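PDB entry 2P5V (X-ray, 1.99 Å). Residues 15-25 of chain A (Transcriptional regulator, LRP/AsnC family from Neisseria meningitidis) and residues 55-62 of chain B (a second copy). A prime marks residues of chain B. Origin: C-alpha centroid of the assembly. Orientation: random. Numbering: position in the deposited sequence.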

# COMPACT_ATOMS: atom_id res chain seq x y z
N ILE A 15 8.22 -45.61 -0.67
CA ILE A 15 9.12 -45.49 -1.82
C ILE A 15 9.36 -44.03 -2.18
O ILE A 15 10.49 -43.60 -2.37
CB ILE A 15 8.58 -46.22 -3.08
CG1 ILE A 15 8.55 -47.73 -2.86
CG2 ILE A 15 9.47 -45.91 -4.29
CD1 ILE A 15 8.28 -48.55 -4.13
N LEU A 16 8.27 -43.27 -2.26
CA LEU A 16 8.32 -41.86 -2.63
C LEU A 16 9.04 -41.04 -1.57
O LEU A 16 9.79 -40.12 -1.92
CB LEU A 16 6.90 -41.31 -2.84
CG LEU A 16 6.10 -41.90 -4.02
CD1 LEU A 16 4.62 -41.49 -3.96
CD2 LEU A 16 6.70 -41.51 -5.37
N GLN A 17 8.81 -41.36 -0.30
CA GLN A 17 9.49 -40.69 0.82
C GLN A 17 10.99 -40.94 0.77
O GLN A 17 11.80 -40.02 0.91
CB GLN A 17 8.93 -41.16 2.17
CG GLN A 17 7.52 -40.68 2.42
CD GLN A 17 6.88 -41.27 3.67
OE1 GLN A 17 7.07 -42.44 4.01
NE2 GLN A 17 6.07 -40.46 4.35
N VAL A 18 11.35 -42.20 0.56
CA VAL A 18 12.76 -42.60 0.48
C VAL A 18 13.47 -41.88 -0.68
O VAL A 18 14.51 -41.27 -0.47
CB VAL A 18 12.90 -44.14 0.45
CG1 VAL A 18 14.28 -44.56 -0.02
CG2 VAL A 18 12.62 -44.70 1.83
N LEU A 19 12.87 -41.89 -1.87
CA LEU A 19 13.49 -41.28 -3.07
C LEU A 19 13.49 -39.75 -3.08
O LEU A 19 14.40 -39.13 -3.63
CB LEU A 19 12.85 -41.80 -4.35
CG LEU A 19 13.13 -43.28 -4.64
CD1 LEU A 19 12.16 -43.77 -5.67
CD2 LEU A 19 14.58 -43.53 -5.08
N GLN A 20 12.44 -39.13 -2.54
CA GLN A 20 12.45 -37.67 -2.37
C GLN A 20 13.66 -37.19 -1.57
O GLN A 20 14.16 -36.09 -1.78
CB GLN A 20 11.19 -37.18 -1.66
CG GLN A 20 10.00 -37.00 -2.60
CD GLN A 20 8.91 -36.19 -1.96
OE1 GLN A 20 8.40 -35.24 -2.54
NE2 GLN A 20 8.57 -36.55 -0.72
N GLU A 21 14.12 -38.01 -0.62
CA GLU A 21 15.29 -37.68 0.19
C GLU A 21 16.58 -38.19 -0.43
O GLU A 21 17.62 -37.58 -0.27
CB GLU A 21 15.14 -38.27 1.59
CG GLU A 21 13.89 -37.80 2.35
CD GLU A 21 13.79 -36.28 2.48
OE1 GLU A 21 14.83 -35.61 2.66
OE2 GLU A 21 12.65 -35.77 2.42
N ASN A 22 16.51 -39.33 -1.11
CA ASN A 22 17.67 -40.02 -1.65
C ASN A 22 17.38 -40.45 -3.08
O ASN A 22 17.04 -41.60 -3.34
CB ASN A 22 18.01 -41.25 -0.79
CG ASN A 22 17.80 -41.00 0.70
OD1 ASN A 22 18.66 -40.40 1.35
ND2 ASN A 22 16.65 -41.47 1.24
N GLY A 23 17.50 -39.52 -4.01
CA GLY A 23 17.15 -39.75 -5.41
C GLY A 23 18.03 -40.70 -6.20
O GLY A 23 17.63 -41.14 -7.28
N ARG A 24 19.19 -41.04 -5.68
CA ARG A 24 20.18 -41.82 -6.43
C ARG A 24 20.40 -43.23 -5.84
O ARG A 24 21.39 -43.89 -6.15
CB ARG A 24 21.50 -41.03 -6.49
CG ARG A 24 22.59 -41.63 -7.34
CD ARG A 24 23.69 -40.63 -7.63
NE ARG A 24 23.51 -40.05 -8.95
CZ ARG A 24 24.09 -40.49 -10.06
NH1 ARG A 24 24.94 -41.51 -10.04
NH2 ARG A 24 23.82 -39.88 -11.20
N LEU A 25 19.46 -43.69 -5.02
CA LEU A 25 19.54 -45.05 -4.48
C LEU A 25 19.46 -46.04 -5.62
O LEU A 25 18.66 -45.87 -6.51
CB LEU A 25 18.39 -45.31 -3.51
CG LEU A 25 18.51 -44.74 -2.10
CD1 LEU A 25 17.34 -45.22 -1.26
CD2 LEU A 25 19.82 -45.15 -1.45
N ARG B 55 24.75 -31.10 -3.18
CA ARG B 55 24.37 -31.28 -1.77
C ARG B 55 23.36 -32.41 -1.55
O ARG B 55 23.29 -32.96 -0.46
CB ARG B 55 23.86 -29.99 -1.15
CG ARG B 55 22.81 -29.28 -1.92
CD ARG B 55 22.36 -28.05 -1.18
NE ARG B 55 21.17 -27.50 -1.82
CZ ARG B 55 19.94 -28.01 -1.69
NH1 ARG B 55 19.73 -29.08 -0.92
NH2 ARG B 55 18.92 -27.44 -2.33
N GLN B 56 22.61 -32.76 -2.58
CA GLN B 56 21.63 -33.83 -2.49
C GLN B 56 21.18 -34.32 -3.86
O GLN B 56 21.21 -33.59 -4.84
CB GLN B 56 20.40 -33.34 -1.72
CG GLN B 56 19.62 -34.45 -1.03
CD GLN B 56 18.23 -34.02 -0.66
OE1 GLN B 56 17.30 -34.83 -0.63
NE2 GLN B 56 18.06 -32.73 -0.38
N TYR B 57 20.76 -35.57 -3.90
CA TYR B 57 19.96 -36.10 -4.99
C TYR B 57 18.54 -36.34 -4.48
O TYR B 57 18.36 -36.89 -3.40
CB TYR B 57 20.55 -37.41 -5.49
CG TYR B 57 21.95 -37.26 -6.02
CD1 TYR B 57 22.17 -36.88 -7.34
CD2 TYR B 57 23.07 -37.49 -5.21
CE1 TYR B 57 23.44 -36.73 -7.85
CE2 TYR B 57 24.36 -37.35 -5.71
CZ TYR B 57 24.53 -36.97 -7.03
OH TYR B 57 25.79 -36.82 -7.56
N ALA B 58 17.55 -35.92 -5.27
CA ALA B 58 16.13 -36.00 -4.89
C ALA B 58 15.23 -36.39 -6.07
O ALA B 58 15.38 -35.86 -7.19
CB ALA B 58 15.65 -34.66 -4.29
N ALA B 59 14.31 -37.31 -5.81
CA ALA B 59 13.14 -37.51 -6.67
C ALA B 59 12.20 -36.32 -6.48
O ALA B 59 11.91 -35.92 -5.35
CB ALA B 59 12.44 -38.82 -6.31
N LEU B 60 11.76 -35.72 -7.58
CA LEU B 60 10.82 -34.59 -7.53
C LEU B 60 9.46 -35.11 -7.95
O LEU B 60 9.33 -35.81 -8.96
CB LEU B 60 11.28 -33.45 -8.44
CG LEU B 60 12.69 -32.88 -8.20
CD1 LEU B 60 13.00 -31.75 -9.19
CD2 LEU B 60 12.85 -32.37 -6.77
N LEU B 61 8.44 -34.81 -7.16
CA LEU B 61 7.11 -35.31 -7.42
C LEU B 61 6.18 -34.25 -7.97
O LEU B 61 6.38 -33.06 -7.73
CB LEU B 61 6.50 -35.89 -6.15
CG LEU B 61 7.32 -36.93 -5.39
CD1 LEU B 61 6.44 -37.53 -4.33
CD2 LEU B 61 7.92 -38.02 -6.30
N SER B 62 5.16 -34.69 -8.69
CA SER B 62 4.04 -33.82 -9.05
C SER B 62 3.12 -33.61 -7.84
O SER B 62 2.57 -34.57 -7.29
CB SER B 62 3.25 -34.40 -10.22
OG SER B 62 2.10 -33.62 -10.51
O HOH W 1 12.42 -34.24 -2.90
O HOH W 2 9.01 -33.66 -4.72

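The C-terminal end of a helix in chain A and the turn that follows it dock against a strand of chain B through two backbone hydrogen bonds, with apolar side chains, an arginine-tyrosine CH-pi contact and two waters filling in around them. The axes of helix 15-21 and strand 55-61 approach to 5.4 Å, their directions 136° apart, and 521 Å² is buried in all. Ala59′ N donates to Leu19 O (2.8 Å, 170°), a carbonyl near the helix end with no amide of this stretch bonded to it. Beyond the helix, where Asn22 leaves helical geometry, Gly23 N donates to Tyr57′ O (2.8 Å, 173°). Both bonds are nearly straight. Gly23 lies so close to the strand, its CA 3.9 Å from Ala58′ CA, that a CB would point toward it and clash, 2.7 Å from Ala58′ N. Asn22 ND2 donates to Val18 O (2.7 Å), tying the start of the type I turn Asn22-Leu25 back to the helix.

The helix and strand meet closely at Ala59′: Leu19 CB lies 3.6 Å from Ala59′ CB, and Gln20 CA lies 3.5 Å from Ala59′ O in a CA-H...O contact. Farther along the strand, Leu61′ points toward the helix, its CD2 3.8 Å from Leu16 CD2. Water 1 lies 2.8 Å from Gln20 O and 3.0 Å from Ala59′ O, between two carbonyls that cannot bond each other, and can donate to either. Water 2 donates to Gln20 OE1 (2.8 Å) and accepts from Leu61′ N (2.8 Å), so the glutamine side chain reaches the strand backbone indirectly.

At the turn, Arg24 and Tyr57′ point toward each other's stretch. Arg24 CD sits over the ring face, 3.7 Å from the Tyr57′ centroid and 7° off its normal, a CH-pi contact, and Arg24 NE approaches Tyr57′ CE1 to 3.5 Å over the same ring.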